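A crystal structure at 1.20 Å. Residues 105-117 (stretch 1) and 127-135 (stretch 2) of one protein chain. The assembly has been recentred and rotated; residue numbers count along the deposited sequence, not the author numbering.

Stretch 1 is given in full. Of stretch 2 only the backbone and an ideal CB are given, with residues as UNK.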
# COMPACT_ATOMS: atom_id res chain seq x y z
N ILE A 105 -9.59 -18.87 21.69
CA ILE A 105 -9.00 -17.82 22.48
C ILE A 105 -7.59 -18.22 22.88
O ILE A 105 -7.37 -19.22 23.58
CB ILE A 105 -9.85 -17.50 23.71
CG1 ILE A 105 -11.21 -16.94 23.31
CG2 ILE A 105 -9.15 -16.45 24.58
CD1 ILE A 105 -12.16 -16.85 24.45
N VAL A 106 -6.62 -17.42 22.48
CA VAL A 106 -5.24 -17.62 22.89
C VAL A 106 -5.03 -17.01 24.26
O VAL A 106 -4.47 -17.63 25.18
CB VAL A 106 -4.26 -17.03 21.85
CG1 VAL A 106 -2.82 -17.18 22.33
CG2 VAL A 106 -4.47 -17.68 20.52
N ARG A 107 -5.50 -15.77 24.42
CA ARG A 107 -5.30 -15.04 25.66
C ARG A 107 -6.22 -13.82 25.72
O ARG A 107 -6.33 -13.08 24.75
CB ARG A 107 -3.83 -14.58 25.71
CG ARG A 107 -3.37 -13.76 26.88
CD ARG A 107 -3.48 -14.55 28.16
NE ARG A 107 -2.59 -14.08 29.26
CZ ARG A 107 -2.88 -13.12 30.14
NH1 ARG A 107 -4.02 -12.41 30.04
NH2 ARG A 107 -2.00 -12.85 31.10
N TYR A 108 -6.84 -13.62 26.88
CA TYR A 108 -7.56 -12.39 27.17
C TYR A 108 -6.54 -11.26 27.39
O TYR A 108 -5.50 -11.45 28.02
CB TYR A 108 -8.37 -12.59 28.45
CG TYR A 108 -8.97 -11.33 28.97
CD1 TYR A 108 -10.07 -10.74 28.32
CD2 TYR A 108 -8.41 -10.68 30.08
CE1 TYR A 108 -10.62 -9.57 28.80
CE2 TYR A 108 -8.96 -9.51 30.57
CZ TYR A 108 -10.05 -8.97 29.94
OH TYR A 108 -10.53 -7.78 30.45
N VAL A 109 -6.85 -10.10 26.84
CA VAL A 109 -5.99 -8.93 26.98
C VAL A 109 -6.75 -7.79 27.62
O VAL A 109 -7.72 -7.28 27.02
CB VAL A 109 -5.45 -8.47 25.60
CG1 VAL A 109 -4.50 -7.35 25.80
CG2 VAL A 109 -4.78 -9.60 24.89
N PRO A 110 -6.40 -7.39 28.85
CA PRO A 110 -7.10 -6.26 29.46
C PRO A 110 -6.79 -4.98 28.73
O PRO A 110 -5.80 -4.83 28.00
CB PRO A 110 -6.56 -6.22 30.90
CG PRO A 110 -5.40 -7.05 30.93
CD PRO A 110 -5.38 -7.97 29.74
N ALA A 111 -7.71 -4.04 28.90
CA ALA A 111 -7.49 -2.72 28.35
C ALA A 111 -6.18 -2.16 28.89
O ALA A 111 -5.77 -2.45 30.01
CB ALA A 111 -8.66 -1.80 28.71
N ASN A 112 -5.55 -1.30 28.10
CA ASN A 112 -4.32 -0.60 28.47
C ASN A 112 -3.10 -1.49 28.56
O ASN A 112 -2.18 -1.21 29.34
CB ASN A 112 -4.48 0.08 29.83
CG ASN A 112 -4.41 1.54 29.77
OD1 ASN A 112 -3.79 2.16 28.90
ND2 ASN A 112 -5.09 2.14 30.71
N SER A 113 -3.10 -2.62 27.88
CA SER A 113 -1.99 -3.55 27.88
C SER A 113 -0.96 -3.13 26.83
O SER A 113 -1.30 -2.77 25.70
CB SER A 113 -2.48 -4.95 27.52
OG SER A 113 -3.27 -5.50 28.58
N GLN A 114 0.31 -3.24 27.17
CA GLN A 114 1.36 -3.08 26.19
C GLN A 114 1.45 -4.34 25.33
O GLN A 114 1.58 -5.45 25.86
CB GLN A 114 2.70 -2.88 26.89
CG GLN A 114 2.79 -1.70 27.86
CD GLN A 114 2.65 -0.39 27.18
OE1 GLN A 114 3.20 -0.17 26.09
NE2 GLN A 114 1.87 0.51 27.79
N VAL A 115 1.44 -4.18 24.02
CA VAL A 115 1.50 -5.29 23.06
C VAL A 115 2.44 -4.91 21.92
O VAL A 115 2.82 -3.74 21.74
CB VAL A 115 0.10 -5.65 22.51
CG1 VAL A 115 -0.92 -5.90 23.65
CG2 VAL A 115 -0.42 -4.56 21.53
N THR A 116 2.83 -5.90 21.13
CA THR A 116 3.67 -5.65 19.97
C THR A 116 2.96 -6.14 18.72
O THR A 116 2.61 -7.32 18.64
CB THR A 116 5.01 -6.36 20.13
OG1 THR A 116 5.66 -5.93 21.33
CG2 THR A 116 5.91 -6.11 18.93
N ILE A 117 2.79 -5.25 17.74
CA ILE A 117 2.23 -5.63 16.45
C ILE A 117 3.27 -6.36 15.62
O ILE A 117 4.37 -5.85 15.37
CB ILE A 117 1.69 -4.38 15.70
CG1 ILE A 117 0.47 -3.80 16.42
CG2 ILE A 117 1.43 -4.70 14.21
CD1 ILE A 117 0.06 -2.42 15.97
N UNK A 127 -2.05 -8.91 14.04
CA UNK A 127 -1.43 -10.03 14.73
C UNK A 127 -0.46 -9.43 15.73
O UNK A 127 0.32 -8.56 15.38
CB UNK A 127 -0.73 -10.99 13.76
N UNK A 128 -0.54 -9.90 16.99
CA UNK A 128 0.23 -9.30 18.08
C UNK A 128 0.87 -10.36 18.95
O UNK A 128 0.50 -11.54 18.94
CB UNK A 128 -0.66 -8.40 18.93
N UNK A 129 1.84 -9.89 19.73
CA UNK A 129 2.41 -10.60 20.87
C UNK A 129 2.07 -9.81 22.13
O UNK A 129 2.45 -8.63 22.24
CB UNK A 129 3.92 -10.78 20.72
N UNK A 130 1.34 -10.43 23.07
CA UNK A 130 1.13 -9.90 24.42
C UNK A 130 1.71 -10.91 25.40
O UNK A 130 1.19 -12.02 25.50
CB UNK A 130 -0.35 -9.64 24.70
N UNK A 131 2.77 -10.55 26.11
CA UNK A 131 3.34 -11.41 27.16
C UNK A 131 3.72 -12.79 26.63
O UNK A 131 3.64 -13.78 27.35
CB UNK A 131 2.35 -11.56 28.31
N UNK A 132 4.14 -12.88 25.35
CA UNK A 132 4.48 -14.16 24.77
C UNK A 132 3.34 -14.87 24.08
O UNK A 132 3.59 -15.86 23.37
CB UNK A 132 5.04 -15.07 25.86
N UNK A 133 2.10 -14.43 24.27
CA UNK A 133 0.92 -15.01 23.64
C UNK A 133 0.72 -14.34 22.29
O UNK A 133 0.71 -13.10 22.21
CB UNK A 133 -0.32 -14.85 24.52
N UNK A 134 0.54 -15.14 21.25
CA UNK A 134 0.57 -14.65 19.87
C UNK A 134 -0.76 -14.94 19.18
O UNK A 134 -1.28 -16.06 19.26
CB UNK A 134 1.72 -15.29 19.09
N UNK A 135 -1.29 -13.96 18.48
CA UNK A 135 -2.51 -14.19 17.73
C UNK A 135 -3.14 -12.88 17.30
O UNK A 135 -2.49 -11.83 17.27
CB UNK A 135 -3.50 -15.01 18.56

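Position 127 lies in a strand, and its CA-to-CB bond points sideways. No atom of stretch 1 comes within 5.5 Å of the ideal CB, so stretch 1 hardly restricts the choice. The residue is Arg-127, whose NE and NH1 are hydrogen-bonded elsewhere in the structure.

Position 128 pairs with Ile-117 in an antiparallel, non-hydrogen-bonded bridge. Its CB is on the same face of the sheet as the side chain of Ile-117, and it lies 4.6 Å from Val-115 CB. This apolar setting suits a branched aliphatic side chain such as valine or isoleucine, and leucine is possible. The residue is Ile-128. Its CD1 is 3.9 Å from Val-115 CG1, and its CG2 is 4.1 Å from Ile-117 CG1.

Position 129 forms the hydrogen-bonded pair with Thr-116. Thr-116 N donates to O of 129 at 3.0 Å, and N of 129 donates to Thr-116 O at 2.9 Å. These bonds need only backbone. The CB shares a face with Thr-116, where a polar or beta-branched residue would suit. The turn that follows leaves a backbone NH at 132 for a short acceptor to reach. The residue is Asn-129, and its OD1 accepts from N of 132 at 2.9 Å. Water 4 joins Asn-129 O to Thr-116 OG1, at 2.8 Å from each.

Position 130 ends the strand and opens a type I' turn. Its CB points sideways, 3.9 Å from Val-115 CG1 and 4.4 Å from Val-109 CG2. Beyond lies a groove lined by Val-109, Pro-110 and Ser-113. A long apolar or aromatic side chain would fit, and a polar tip could meet Ser-113 OG through water. The residue is Tyr-130. Val-109 CG1 sits over one ring face, 4.2 Å from the centroid. Tyr-130 OH binds water 2 at 2.6 Å, and that water donates to Ser-113 OG. Water 1 links the same hydroxyl to Arg-107 NH1.

Position 131 has phi/psi of 57/32, which favours asparagine, aspartate or glycine but tolerates others. Its CB points toward stretch 1, yet the closest group is the charged end of Arg-107, so an acid would seem apt. The residue is instead Arg-131. Its NE lies 3.6 Å from Arg-107 NH2, a close approach of like charges. Water 3 bridges Arg-131 N and Gln-114 O.

Position 132 has phi/psi of 91/-13. A CB would jam against the preceding carbonyl O. The residue is Gly-132.

Position 133 points toward stretch 1, with its CB 3.7 Å from Arg-107 CB. A flat ring could lie along that arginine, and a long aliphatic chain could also pack there. The residue is Tyr-133. Arg-107 CD stands over its ring, 3.8 Å from the centroid.

Position 134 points away, so many strand-forming residues would suit. The residue is Ile-134.

Position 135 has phi/psi of 165/-161. A CB would be jammed against the preceding carbonyl O and tight against Val-106 CG2, at 3.5 Å. The residue is Gly-135.

Stretch 2, residues 127-135: RINYRGYIG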
# COMPACT_ATOMS: atom_id res chain seq x y z
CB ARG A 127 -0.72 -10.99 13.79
CG ARG A 127 -0.37 -12.31 14.48
CD ARG A 127 0.15 -13.40 13.52
NE ARG A 127 1.41 -13.05 12.92
CZ ARG A 127 2.60 -13.38 13.43
NH1 ARG A 127 3.70 -13.00 12.81
NH2 ARG A 127 2.68 -14.06 14.57
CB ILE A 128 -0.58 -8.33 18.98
CG1 ILE A 128 -1.69 -9.08 19.74
CG2 ILE A 128 -1.15 -7.18 18.20
CD1 ILE A 128 -2.22 -8.36 20.95
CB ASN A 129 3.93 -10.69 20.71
CG ASN A 129 4.60 -11.40 21.86
OD1 ASN A 129 4.29 -11.18 23.04
ND2 ASN A 129 5.56 -12.22 21.54
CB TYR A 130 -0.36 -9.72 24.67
CG TYR A 130 -0.70 -9.37 26.12
CD1 TYR A 130 -0.14 -8.26 26.71
CD2 TYR A 130 -1.54 -10.17 26.89
CE1 TYR A 130 -0.40 -7.94 28.03
CE2 TYR A 130 -1.85 -9.81 28.20
CZ TYR A 130 -1.28 -8.71 28.76
OH TYR A 130 -1.60 -8.42 30.09
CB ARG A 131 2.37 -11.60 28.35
CG ARG A 131 2.02 -10.41 29.21
CD ARG A 131 0.98 -10.80 30.33
NE ARG A 131 1.48 -11.82 31.26
CZ ARG A 131 2.46 -11.61 32.13
NH1 ARG A 131 3.05 -10.41 32.17
NH2 ARG A 131 2.85 -12.58 32.95
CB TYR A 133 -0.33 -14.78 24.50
CG TYR A 133 -0.27 -15.51 25.84
CD1 TYR A 133 -0.71 -16.82 25.97
CD2 TYR A 133 0.26 -14.90 26.95
CE1 TYR A 133 -0.63 -17.49 27.16
CE2 TYR A 133 0.31 -15.57 28.18
CZ TYR A 133 -0.11 -16.84 28.26
OH TYR A 133 -0.01 -17.45 29.49
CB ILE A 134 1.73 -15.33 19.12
CG1 ILE A 134 3.08 -14.88 19.73
CG2 ILE A 134 1.70 -14.97 17.63
CD1 ILE A 134 4.18 -15.85 19.45
O HOH W 1 -3.26 -10.16 31.79
O HOH W 2 -1.46 -5.88 30.77
O HOH W 3 3.79 -7.78 25.87
O HOH W 4 4.94 -7.88 23.27
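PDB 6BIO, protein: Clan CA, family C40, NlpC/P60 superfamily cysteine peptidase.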